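Local coordinates for protein filamentous hemagglutinin (Bordetella pertussis, PDB 1RWR) that probably mediates bacterial adhesion to host cells, its secretion domain directing export through the two-partner (type V) secretion pathway, at residues S257-V268 with G277-S288; L181-N191 with M225-D236. All blocks are in the same frame, centred on the assembly; numbering follows the deposited sequence.

Contact 1: residues S257-V268 with G277-S288; sequences SQGEIALGDATV and GAGVVSAGKLAS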
loop_
_atom_site.group_PDB
_atom_site.type_symbol
_atom_site.label_atom_id
_atom_site.label_comp_id
_atom_site.label_asym_id
_atom_site.label_seq_id
_atom_site.Cartn_x
_atom_site.Cartn_y
_atom_site.Cartn_z
ATOM N N SER A 257 8.616 13.553 -10.052
ATOM C CA SER A 257 7.724 13.356 -11.168
ATOM C C SER A 257 8.459 13.452 -12.484
ATOM O O SER A 257 9.348 14.285 -12.627
ATOM C CB SER A 257 6.598 14.390 -11.112
ATOM O OG SER A 257 5.696 14.252 -12.213
ATOM N N GLN A 258 8.078 12.621 -13.442
ATOM C CA GLN A 258 8.582 12.750 -14.826
ATOM C C GLN A 258 7.656 13.624 -15.667
ATOM O O GLN A 258 7.753 13.639 -16.900
ATOM C CB GLN A 258 8.845 11.377 -15.442
ATOM C CG GLN A 258 9.879 10.567 -14.665
ATOM C CD GLN A 258 11.171 11.339 -14.449
ATOM O OE1 GLN A 258 11.699 11.411 -13.317
ATOM N NE2 GLN A 258 11.679 11.939 -15.528
ATOM N N GLY A 259 6.761 14.340 -14.985
ATOM C CA GLY A 259 5.967 15.411 -15.564
ATOM C C GLY A 259 5.758 16.500 -14.547
ATOM O O GLY A 259 6.691 16.822 -13.816
ATOM N N GLU A 260 4.542 17.026 -14.500
ATOM C CA GLU A 260 4.123 18.113 -13.610
ATOM C C GLU A 260 4.079 17.667 -12.148
ATOM O O GLU A 260 3.875 16.481 -11.834
ATOM C CB GLU A 260 2.740 18.610 -14.055
ATOM C CG GLU A 260 2.057 19.630 -13.188
ATOM C CD GLU A 260 0.674 20.024 -13.691
ATOM O OE1 GLU A 260 0.285 19.591 -14.813
ATOM O OE2 GLU A 260 -0.011 20.756 -12.969
ATOM N N ILE A 261 4.238 18.649 -11.268
ATOM C CA ILE A 261 3.830 18.512 -9.868
ATOM C C ILE A 261 2.994 19.719 -9.510
ATOM O O ILE A 261 3.390 20.855 -9.793
ATOM C CB ILE A 261 5.047 18.467 -8.930
ATOM C CG1 ILE A 261 5.969 17.271 -9.219
ATOM C CG2 ILE A 261 4.583 18.490 -7.474
ATOM C CD1 ILE A 261 7.357 17.357 -8.518
ATOM N N ALA A 262 1.856 19.475 -8.875
ATOM C CA ALA A 262 0.982 20.517 -8.388
ATOM C C ALA A 262 0.528 20.138 -6.972
ATOM O O ALA A 262 -0.245 19.200 -6.796
ATOM C CB ALA A 262 -0.181 20.642 -9.259
ATOM N N LEU A 263 1.048 20.828 -5.964
ATOM C CA LEU A 263 0.656 20.550 -4.578
ATOM C C LEU A 263 -0.166 21.691 -4.043
ATOM O O LEU A 263 -0.091 22.835 -4.546
ATOM C CB LEU A 263 1.867 20.400 -3.627
ATOM C CG LEU A 263 2.888 19.311 -3.952
ATOM C CD1 LEU A 263 3.907 19.240 -2.829
ATOM C CD2 LEU A 263 2.236 17.926 -4.200
ATOM N N GLY A 264 -0.889 21.380 -2.983
ATOM C CA GLY A 264 -1.474 22.386 -2.099
ATOM C C GLY A 264 -0.505 22.757 -0.992
ATOM O O GLY A 264 0.622 23.175 -1.254
ATOM N N ASP A 265 -0.961 22.680 0.247
ATOM C CA ASP A 265 -0.125 22.976 1.413
ATOM C C ASP A 265 0.746 21.770 1.749
ATOM O O ASP A 265 0.273 20.633 1.722
ATOM C CB ASP A 265 -1.003 23.317 2.620
ATOM C CG ASP A 265 -1.794 24.561 2.416
ATOM O OD1 ASP A 265 -1.446 25.372 1.548
ATOM O OD2 ASP A 265 -2.800 24.811 3.091
ATOM N N ALA A 266 2.006 22.004 2.089
ATOM C CA ALA A 266 2.877 20.913 2.570
ATOM C C ALA A 266 3.799 21.474 3.626
ATOM O O ALA A 266 4.387 22.548 3.424
ATOM C CB ALA A 266 3.701 20.312 1.424
ATOM N N THR A 267 3.960 20.727 4.717
ATOM C CA THR A 267 4.746 21.169 5.854
ATOM C C THR A 267 5.572 20.043 6.397
ATOM O O THR A 267 5.056 18.967 6.620
ATOM C CB THR A 267 3.789 21.624 6.952
ATOM O OG1 THR A 267 2.892 22.622 6.442
ATOM C CG2 THR A 267 4.524 22.264 8.129
ATOM N N VAL A 268 6.848 20.306 6.649
ATOM C CA VAL A 268 7.707 19.350 7.325
ATOM C C VAL A 268 8.214 20.004 8.597
ATOM O O VAL A 268 8.714 21.119 8.535
ATOM C CB VAL A 268 8.896 18.987 6.437
ATOM C CG1 VAL A 268 9.838 18.001 7.121
ATOM C CG2 VAL A 268 8.404 18.463 5.083
ATOM N N GLY A 277 10.480 17.769 -10.550
ATOM C CA GLY A 277 9.692 17.350 -11.695
ATOM C C GLY A 277 10.282 17.663 -13.039
ATOM O O GLY A 277 11.104 18.563 -13.178
ATOM N N ALA A 278 9.848 16.945 -14.058
ATOM C CA ALA A 278 10.280 17.246 -15.401
ATOM C C ALA A 278 9.479 18.409 -15.977
ATOM O O ALA A 278 10.020 19.198 -16.723
ATOM C CB ALA A 278 10.186 16.024 -16.284
ATOM N N GLY A 279 8.210 18.520 -15.643
ATOM C CA GLY A 279 7.394 19.623 -16.090
ATOM C C GLY A 279 7.310 20.748 -15.065
ATOM O O GLY A 279 8.221 20.934 -14.273
ATOM N N VAL A 280 6.230 21.513 -15.147
ATOM C CA VAL A 280 5.985 22.611 -14.224
ATOM C C VAL A 280 5.722 22.059 -12.838
ATOM O O VAL A 280 4.886 21.174 -12.681
ATOM C CB VAL A 280 4.777 23.442 -14.620
ATOM C CG1 VAL A 280 4.536 24.530 -13.582
ATOM C CG2 VAL A 280 5.000 24.048 -15.978
ATOM N N VAL A 281 6.420 22.609 -11.851
ATOM C CA VAL A 281 6.263 22.205 -10.455
ATOM C C VAL A 281 5.753 23.394 -9.694
ATOM O O VAL A 281 6.374 24.471 -9.755
ATOM C CB VAL A 281 7.604 21.732 -9.861
ATOM C CG1 VAL A 281 7.497 21.554 -8.329
ATOM C CG2 VAL A 281 8.018 20.462 -10.522
ATOM N N SER A 282 4.620 23.231 -9.002
ATOM C CA SER A 282 4.026 24.303 -8.207
ATOM C C SER A 282 3.497 23.802 -6.876
ATOM O O SER A 282 3.125 22.648 -6.749
ATOM C CB SER A 282 2.879 24.960 -8.922
ATOM O OG SER A 282 1.783 24.085 -9.086
ATOM N N ALA A 283 3.463 24.699 -5.894
ATOM C CA ALA A 283 2.943 24.359 -4.581
ATOM C C ALA A 283 2.305 25.609 -3.987
ATOM O O ALA A 283 2.774 26.729 -4.217
ATOM C CB ALA A 283 3.997 23.838 -3.711
ATOM N N GLY A 284 1.236 25.361 -3.242
ATOM C CA GLY A 284 0.449 26.373 -2.547
ATOM C C GLY A 284 1.157 27.128 -1.437
ATOM O O GLY A 284 1.477 28.320 -1.654
ATOM N N LYS A 285 1.216 26.570 -0.223
ATOM C CA LYS A 285 2.037 27.114 0.879
ATOM C C LYS A 285 2.952 25.989 1.352
ATOM O O LYS A 285 2.462 24.932 1.770
ATOM C CB LYS A 285 1.215 27.616 2.093
ATOM C CG LYS A 285 0.289 28.828 1.813
ATOM C CD LYS A 285 -0.202 29.541 3.095
ATOM C CE LYS A 285 -1.062 28.622 3.982
ATOM N NZ LYS A 285 -1.759 29.316 5.136
ATOM N N LEU A 286 4.256 26.220 1.317
ATOM C CA LEU A 286 5.221 25.264 1.842
ATOM C C LEU A 286 5.851 25.810 3.134
ATOM O O LEU A 286 6.121 27.017 3.251
ATOM C CB LEU A 286 6.314 24.988 0.825
ATOM C CG LEU A 286 5.848 24.509 -0.548
ATOM C CD1 LEU A 286 7.025 24.361 -1.474
ATOM C CD2 LEU A 286 5.116 23.166 -0.415
ATOM N N ALA A 287 6.108 24.933 4.101
ATOM C CA ALA A 287 6.812 25.356 5.307
ATOM C C ALA A 287 7.644 24.231 5.831
ATOM O O ALA A 287 7.279 23.074 5.678
ATOM C CB ALA A 287 5.871 25.839 6.345
ATOM N N SER A 288 8.808 24.578 6.384
ATOM C CA SER A 288 9.696 23.637 7.042
ATOM C C SER A 288 10.129 24.301 8.356
ATOM O O SER A 288 10.511 25.489 8.366
ATOM C CB SER A 288 10.893 23.296 6.163
ATOM O OG SER A 288 11.832 22.443 6.822
HETATM O O HOH W 1 1.942 22.479 -11.748
HETATM O O HOH W 2 0.257 24.154 -6.963
HETATM O O HOH W 3 2.414 24.832 4.607
#

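Contact 2: residues L181-N191 with M225-D236; sequences LADIAVVAGAN and MYGKHITLVSSD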
loop_
_atom_site.group_PDB
_atom_site.type_symbol
_atom_site.label_atom_id
_atom_site.label_comp_id
_atom_site.label_asym_id
_atom_site.label_seq_id
_atom_site.Cartn_x
_atom_site.Cartn_y
_atom_site.Cartn_z
ATOM N N LEU A 181 4.135 6.737 14.056
ATOM C CA LEU A 181 3.761 7.226 12.729
ATOM C C LEU A 181 4.408 6.428 11.619
ATOM O O LEU A 181 5.623 6.265 11.579
ATOM C CB LEU A 181 4.171 8.652 12.600
ATOM C CG LEU A 181 3.731 9.618 11.539
ATOM C CD1 LEU A 181 2.255 9.632 11.210
ATOM C CD2 LEU A 181 4.138 11.009 12.058
ATOM N N ALA A 182 3.582 5.949 10.709
ATOM C CA ALA A 182 4.070 5.237 9.520
ATOM C C ALA A 182 4.659 6.185 8.494
ATOM O O ALA A 182 4.188 7.301 8.317
ATOM C CB ALA A 182 2.942 4.466 8.890
ATOM N N ASP A 183 5.679 5.742 7.790
ATOM C CA ASP A 183 6.038 6.366 6.520
ATOM C C ASP A 183 4.968 6.054 5.473
ATOM O O ASP A 183 4.230 5.067 5.582
ATOM C CB ASP A 183 7.327 5.784 5.963
ATOM C CG ASP A 183 8.542 6.194 6.691
ATOM O OD1 ASP A 183 8.570 7.162 7.450
ATOM O OD2 ASP A 183 9.596 5.523 6.533
ATOM N N ILE A 184 4.857 6.932 4.494
ATOM C CA ILE A 184 3.910 6.758 3.389
ATOM C C ILE A 184 4.703 6.904 2.096
ATOM O O ILE A 184 5.488 7.890 1.915
ATOM C CB ILE A 184 2.825 7.821 3.429
ATOM C CG1 ILE A 184 2.004 7.747 4.720
ATOM C CG2 ILE A 184 1.942 7.696 2.175
ATOM C CD1 ILE A 184 1.104 8.959 4.954
ATOM N N ALA A 185 4.551 5.944 1.196
ATOM C CA ALA A 185 5.080 6.083 -0.163
ATOM C C ALA A 185 3.994 5.742 -1.142
ATOM O O ALA A 185 3.297 4.737 -0.970
ATOM C CB ALA A 185 6.279 5.196 -0.367
ATOM N N VAL A 186 3.822 6.606 -2.137
ATOM C CA VAL A 186 2.903 6.369 -3.239
ATOM C C VAL A 186 3.783 6.399 -4.500
ATOM O O VAL A 186 4.491 7.396 -4.761
ATOM C CB VAL A 186 1.809 7.434 -3.324
ATOM C CG1 VAL A 186 0.908 7.175 -4.539
ATOM C CG2 VAL A 186 0.991 7.492 -2.075
ATOM N N VAL A 187 3.805 5.288 -5.229
ATOM C CA VAL A 187 4.718 5.100 -6.368
ATOM C C VAL A 187 3.861 4.725 -7.563
ATOM O O VAL A 187 3.243 3.625 -7.591
ATOM C CB VAL A 187 5.736 4.012 -6.067
ATOM C CG1 VAL A 187 6.611 3.697 -7.296
ATOM C CG2 VAL A 187 6.586 4.397 -4.843
ATOM N N ALA A 188 3.768 5.644 -8.524
ATOM C CA ALA A 188 2.951 5.452 -9.708
ATOM C C ALA A 188 3.790 5.304 -10.949
ATOM O O ALA A 188 4.933 5.796 -10.998
ATOM C CB ALA A 188 1.969 6.604 -9.871
ATOM N N GLY A 189 3.245 4.614 -11.932
ATOM C CA GLY A 189 3.905 4.431 -13.225
ATOM C C GLY A 189 4.299 2.983 -13.464
ATOM O O GLY A 189 4.045 2.106 -12.645
ATOM N N ALA A 190 4.876 2.753 -14.635
ATOM C CA ALA A 190 5.350 1.439 -15.015
ATOM C C ALA A 190 6.708 1.254 -14.392
ATOM O O ALA A 190 7.696 1.865 -14.809
ATOM C CB ALA A 190 5.387 1.294 -16.532
ATOM N N ASN A 191 6.712 0.468 -13.334
ATOM C CA ASN A 191 7.891 0.257 -12.508
ATOM C C ASN A 191 8.036 -1.171 -12.073
ATOM O O ASN A 191 7.063 -1.862 -11.849
ATOM C CB ASN A 191 7.814 1.090 -11.211
ATOM C CG ASN A 191 7.938 2.588 -11.440
ATOM O OD1 ASN A 191 8.947 3.073 -11.925
ATOM N ND2 ASN A 191 6.892 3.324 -11.067
ATOM N N MET A 225 -2.505 13.768 3.884
ATOM C CA MET A 225 -1.594 12.732 4.370
ATOM C C MET A 225 -0.752 13.225 5.531
ATOM O O MET A 225 -0.300 14.384 5.539
ATOM C CB MET A 225 -0.685 12.263 3.253
ATOM C CG MET A 225 -1.404 11.795 2.030
ATOM S SD MET A 225 -0.221 11.234 0.738
ATOM C CE MET A 225 -0.096 12.424 -0.130
ATOM N N TYR A 226 -0.534 12.324 6.489
ATOM C CA TYR A 226 0.308 12.575 7.653
ATOM C C TYR A 226 1.189 11.343 7.857
ATOM O O TYR A 226 0.701 10.261 8.155
ATOM C CB TYR A 226 -0.572 12.901 8.828
ATOM C CG TYR A 226 0.124 13.089 10.165
ATOM C CD1 TYR A 226 1.154 14.008 10.303
ATOM C CD2 TYR A 226 -0.280 12.387 11.292
ATOM C CE1 TYR A 226 1.806 14.194 11.525
ATOM C CE2 TYR A 226 0.378 12.565 12.526
ATOM C CZ TYR A 226 1.419 13.487 12.612
ATOM O OH TYR A 226 2.092 13.746 13.786
ATOM N N GLY A 227 2.496 11.505 7.651
ATOM C CA GLY A 227 3.423 10.396 7.708
ATOM C C GLY A 227 4.799 10.840 8.150
ATOM O O GLY A 227 5.149 12.023 8.047
ATOM N N LYS A 228 5.562 9.899 8.699
ATOM C CA LYS A 228 6.884 10.185 9.260
ATOM C C LYS A 228 7.805 10.760 8.194
ATOM O O LYS A 228 8.464 11.763 8.400
ATOM C CB LYS A 228 7.468 8.908 9.924
ATOM C CG LYS A 228 8.822 9.094 10.558
ATOM C CD LYS A 228 9.171 7.933 11.456
ATOM C CE LYS A 228 9.448 6.681 10.673
ATOM N NZ LYS A 228 9.595 5.555 11.624
ATOM N N HIS A 229 7.852 10.088 7.057
ATOM C CA HIS A 229 8.324 10.608 5.808
ATOM C C HIS A 229 7.225 10.309 4.809
ATOM O O HIS A 229 6.623 9.228 4.859
ATOM C CB HIS A 229 9.599 9.906 5.326
ATOM C CG HIS A 229 10.696 9.882 6.344
ATOM N ND1 HIS A 229 10.782 8.898 7.303
ATOM C CD2 HIS A 229 11.752 10.710 6.557
ATOM C CE1 HIS A 229 11.835 9.125 8.074
ATOM N NE2 HIS A 229 12.429 10.229 7.657
ATOM N N ILE A 230 6.982 11.242 3.913
ATOM C CA ILE A 230 6.032 11.074 2.800
ATOM C C ILE A 230 6.806 11.181 1.490
ATOM O O ILE A 230 7.583 12.138 1.276
ATOM C CB ILE A 230 4.943 12.156 2.840
ATOM C CG1 ILE A 230 4.159 12.113 4.148
ATOM C CG2 ILE A 230 3.964 12.000 1.662
ATOM C CD1 ILE A 230 3.188 13.252 4.285
ATOM N N THR A 231 6.621 10.196 0.624
ATOM C CA THR A 231 7.250 10.175 -0.667
ATOM C C THR A 231 6.191 9.905 -1.735
ATOM O O THR A 231 5.455 8.930 -1.630
ATOM C CB THR A 231 8.283 9.081 -0.706
ATOM O OG1 THR A 231 9.262 9.319 0.319
ATOM C CG2 THR A 231 9.044 9.088 -2.039
ATOM N N LEU A 232 6.137 10.771 -2.744
ATOM C CA LEU A 232 5.295 10.598 -3.920
ATOM C C LEU A 232 6.163 10.548 -5.156
ATOM O O LEU A 232 6.964 11.462 -5.397
ATOM C CB LEU A 232 4.240 11.705 -4.032
ATOM C CG LEU A 232 3.422 12.083 -2.766
ATOM C CD1 LEU A 232 2.564 13.316 -3.090
ATOM C CD2 LEU A 232 2.566 10.971 -2.288
ATOM N N VAL A 233 6.016 9.476 -5.925
ATOM C CA VAL A 233 6.833 9.226 -7.079
ATOM C C VAL A 233 5.937 8.853 -8.260
ATOM O O VAL A 233 5.065 8.006 -8.126
ATOM C CB VAL A 233 7.846 8.090 -6.828
ATOM C CG1 VAL A 233 8.562 7.715 -8.148
ATOM C CG2 VAL A 233 8.844 8.475 -5.732
ATOM N N SER A 234 6.180 9.487 -9.408
ATOM C CA SER A 234 5.520 9.177 -10.658
ATOM C C SER A 234 6.623 9.044 -11.695
ATOM O O SER A 234 7.423 9.967 -11.884
ATOM C CB SER A 234 4.581 10.318 -11.041
ATOM O OG SER A 234 4.001 10.095 -12.298
ATOM N N SER A 235 6.713 7.890 -12.326
ATOM C CA SER A 235 7.833 7.634 -13.217
ATOM C C SER A 235 7.502 7.716 -14.723
ATOM O O SER A 235 8.432 7.839 -15.535
ATOM C CB SER A 235 8.488 6.296 -12.807
ATOM O OG SER A 235 7.542 5.322 -12.980
ATOM N N ASP A 236 6.227 7.696 -15.110
ATOM C CA ASP A 236 5.874 7.741 -16.553
ATOM C C ASP A 236 6.082 9.147 -17.126
ATOM O O ASP A 236 5.560 10.127 -16.593
ATOM C CB ASP A 236 4.438 7.321 -16.825
ATOM C CG ASP A 236 4.170 5.847 -16.526
ATOM O OD1 ASP A 236 5.155 5.072 -16.307
ATOM O OD2 ASP A 236 3.014 5.401 -16.521
HETATM O O HOH W 4 7.520 4.354 10.778
HETATM O O HOH W 5 7.005 4.389 13.035
HETATM O O HOH W 6 1.288 7.590 8.648
HETATM O O HOH W 7 8.133 7.529 2.440
HETATM O O HOH W 8 7.732 4.361 -15.890
#

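Contact 1: residues S257-V268 with G277-S288
I261 and V281 start the apolar row between two neighbouring parallel strands, their side chains side by side, with I261 CD1 3.8 Å from V281 CG2. L263 CB meets A283 CB, and L286 brings CD2 to 3.7 Å from A266 CB. L273 and L275 of strand 272-277 and V295 of 292-296, in another sheet of the coil, pack against this row.

Backbone bonds hold the strands in register: I261 N to V280 O, S282 N to I261 O (2.8 Å) and L263 N to S282 O. At the corner G284 N bonds L263 O from above its carbonyl plane and G264 O weakly; A266 N to K285 O and A287 N to A266 O follow. At the preceding turn, S257 OG accepts from G259 N in an ST turn and donates to E260 O.

The other face is mixed, A262 and A287 lying among S282, D265, T267 and K285. One water links E260 OE2, I261 O and S282 OG; a second lies 2.6 Å from S282 OG and donates to L263 O; a third joins T267 OG1 to K285 O. The chemistry implies a wall with one mostly apolar face and one carrying polar groups and bound waters, its ladder bent but not broken at the glycine corner.

Contact 2: residues L181-N191 with M225-D236
The Y226 ring takes the branched end of L181 on one face. L181 CD1 sits over that face, 4.0 Å from the ring centroid and 23° off its normal, in a CH-pi contact, while CD2 lies 3.7 Å from CZ. With CG anti to the backbone N (chi1 -166°), L181 crosses the tyrosine at about a right angle. The H229 ring instead meets D183 at its edge: ND1 donates to OD1 at 2.8 Å, almost within the ring plane but from above the carboxylate plane, the two planes standing 73° apart. This bond probably limits rotation of the imidazole; H229 N adds a weak bond to the same oxygen. K228 passes its CB and CE close to D183 OD1, yet its NZ stays 4.6 Å from that atom and is joined to L181 O through two waters.

Between these ends the strands 183-188 and 229-234 run parallel. I184 N, V186 N and A188 N donate to H229 O, T231 O and V233 O; T231 N, V233 N and S235 N return bonds to I184 O, V186 O and A188 O. Inward, V186 packs beside L232, its CB 3.8 Å from L232 CD2, and I184 CD1 lies 4.1 Å from M225 CB.

Past the strands, D236 OD1 accepts from A190 N at 2.9 Å, on its syn side, and shares a water with A190 O and S235 OG. Its OD2 forms a salt bridge to R165, so both carboxylate oxygens are engaged. Parallel strands of successive coils, paired in register with aliphatic pairs such as I184/I230 and V186/L232 stacked on the inside, are the hallmark of the beta-helix formed by this TPS domain.

In the fold
Contact 2 has its centre about 9 Å from the chain centre and is largely buried; that of contact 1 lies about 22 Å out, near the C-terminal end of the beta-helix, and this contact is only partly buried. Their main strands lie in different sheets of the coil, but 257-268 and 277-288 begin at the ends of strands in the sheet of 183-188 and 229-234, and 225-226 belongs to that of 261-268. The segments meet at a turn, where Q258 N probably bonds S234 O. Both use parallel backbone ladders, an inward apolar row and waters at polar margins; contact 2 also has a histidine-carboxylate bond and a carboxylate fixed by a backbone amide and an arginine.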